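Local coordinates for protein Non-canonical purine NTP pyrophosphatase (Staphylococcus aureus, PDB 4BNQ) that probably hydrolyses non-canonical purine nucleoside triphosphates such as XTP, dITP and ITP to monophosphates and diphosphate with magnesium, cleansing the nucleotide pool, at residues A[161-164]-A[165-168]. Residues are numbered along the deposited sequence; the frame is centred on the assembly and turned at random.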
loop_
_atom_site.group_PDB
_atom_site.type_symbol
_atom_site.label_atom_id
_atom_site.label_comp_id
_atom_site.label_asym_id
_atom_site.label_seq_id
_atom_site.Cartn_x
_atom_site.Cartn_y
_atom_site.Cartn_z
ATOM N N ASP A 161 -12.085 11.821 -5.098
ATOM C CA ASP A 161 -13.445 12.379 -5.106
ATOM C C ASP A 161 -14.426 11.503 -5.918
ATOM O O ASP A 161 -15.237 12.017 -6.686
ATOM C CB ASP A 161 -13.434 13.821 -5.637
ATOM C CG ASP A 161 -14.749 14.529 -5.407
ATOM O OD1 ASP A 161 -15.513 14.092 -4.524
ATOM O OD2 ASP A 161 -15.034 15.518 -6.108
ATOM N N LYS A 162 -14.336 10.184 -5.750
ATOM C CA LYS A 162 -15.202 9.246 -6.470
ATOM C C LYS A 162 -15.454 8.010 -5.619
ATOM O O LYS A 162 -14.672 7.709 -4.715
ATOM C CB LYS A 162 -14.566 8.825 -7.803
ATOM C CG LYS A 162 -14.617 9.880 -8.909
ATOM C CD LYS A 162 -14.161 9.296 -10.236
ATOM C CE LYS A 162 -13.724 10.382 -11.214
ATOM N NZ LYS A 162 -14.732 11.466 -11.299
ATOM N N THR A 163 -16.550 7.303 -5.883
ATOM C CA THR A 163 -16.720 5.990 -5.267
ATOM C C THR A 163 -15.967 4.957 -6.093
ATOM O O THR A 163 -15.707 5.177 -7.271
ATOM C CB THR A 163 -18.182 5.542 -5.169
ATOM O OG1 THR A 163 -18.695 5.306 -6.488
ATOM C CG2 THR A 163 -19.043 6.580 -4.435
ATOM N N MET A 164 -15.651 3.826 -5.472
ATOM C CA MET A 164 -14.976 2.734 -6.138
ATOM C C MET A 164 -15.733 2.367 -7.425
ATOM O O MET A 164 -15.105 2.161 -8.457
ATOM C CB MET A 164 -14.855 1.550 -5.164
ATOM C CG MET A 164 -13.594 0.687 -5.291
ATOM S SD MET A 164 -11.987 1.487 -5.085
ATOM C CE MET A 164 -11.608 0.951 -3.422
ATOM N N ALA A 165 -17.067 2.347 -7.400
ATOM C CA ALA A 165 -17.831 1.988 -8.618
ATOM C C ALA A 165 -17.794 3.052 -9.723
ATOM O O ALA A 165 -18.177 2.803 -10.872
ATOM C CB ALA A 165 -19.264 1.630 -8.292
ATOM N N GLN A 166 -17.347 4.245 -9.392
ATOM C CA GLN A 166 -17.264 5.270 -10.411
ATOM C C GLN A 166 -15.974 5.142 -11.232
ATOM O O GLN A 166 -15.881 5.668 -12.343
ATOM C CB GLN A 166 -17.333 6.651 -9.771
ATOM C CG GLN A 166 -18.721 7.107 -9.391
ATOM C CD GLN A 166 -18.693 8.513 -8.797
ATOM O OE1 GLN A 166 -18.501 8.685 -7.589
ATOM N NE2 GLN A 166 -18.856 9.526 -9.654
ATOM N N LEU A 167 -14.979 4.456 -10.678
ATOM C CA LEU A 167 -13.670 4.356 -11.316
ATOM C C LEU A 167 -13.727 3.348 -12.458
ATOM O O LEU A 167 -14.448 2.352 -12.378
ATOM C CB LEU A 167 -12.627 3.879 -10.307
ATOM C CG LEU A 167 -12.446 4.680 -9.021
ATOM C CD1 LEU A 167 -11.433 3.977 -8.112
ATOM C CD2 LEU A 167 -12.007 6.110 -9.340
ATOM N N SER A 168 -12.963 3.599 -13.514
ATOM C CA SER A 168 -12.797 2.615 -14.583
ATOM C C SER A 168 -12.115 1.399 -13.991
ATOM O O SER A 168 -11.490 1.496 -12.935
ATOM C CB SER A 168 -11.925 3.186 -15.705
ATOM O OG SER A 168 -10.575 3.326 -15.282
HETATM O O HOH W 1 -14.412 0.390 -10.658
#
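Q166 folds back over the end of strand 162-163 and sets its side-chain amide against the backbone N of T163. Its CG lies anti to the carbonyl carbon and the chain runs on extended (chi2 -178°), which carries OE1 to T163 N, 2.9 Å away. This bond is nearly straight at the hydrogen (170°), although the donor is tilted from the carbonyl plane of the amide. On the way the Q166 chain passes the T163 hydroxyl, CG lying 3.4 Å from OG1, and crosses the threonine side chain at about a right angle. In return the backbone N of Q166 binds T163 O at 2.8 Å and, weakly, T163 OG1; the stronger partner of this hydroxyl is the carbonyl of Y144.

One residue on, L167 N donates to M164 O over 3.2 Å, continuing the i to i+3 pattern of a 3-10 turn. A water donates to both M164 O and L167 O, bridging them. On the apolar side, M164 SD meets L167 CD1 at 4.0 Å, the two side chains crossing obliquely, while the other branch of the leucine, CD2, lies 3.9 Å from K162 CD. M164 and L167 both also touch I175 of helix 169-175, and M164 packs beside D152 and K172, predicted substrate-binding residues.

The exchange between T163 and Q166 has the reciprocal pattern of a capping box, its hydroxyl arm weak, at the start of a short 3-10 turn. This turn leads from strand 162-163, the last in sequence of the antiparallel sheet, toward helix 169-175, beside the probable nucleotide site.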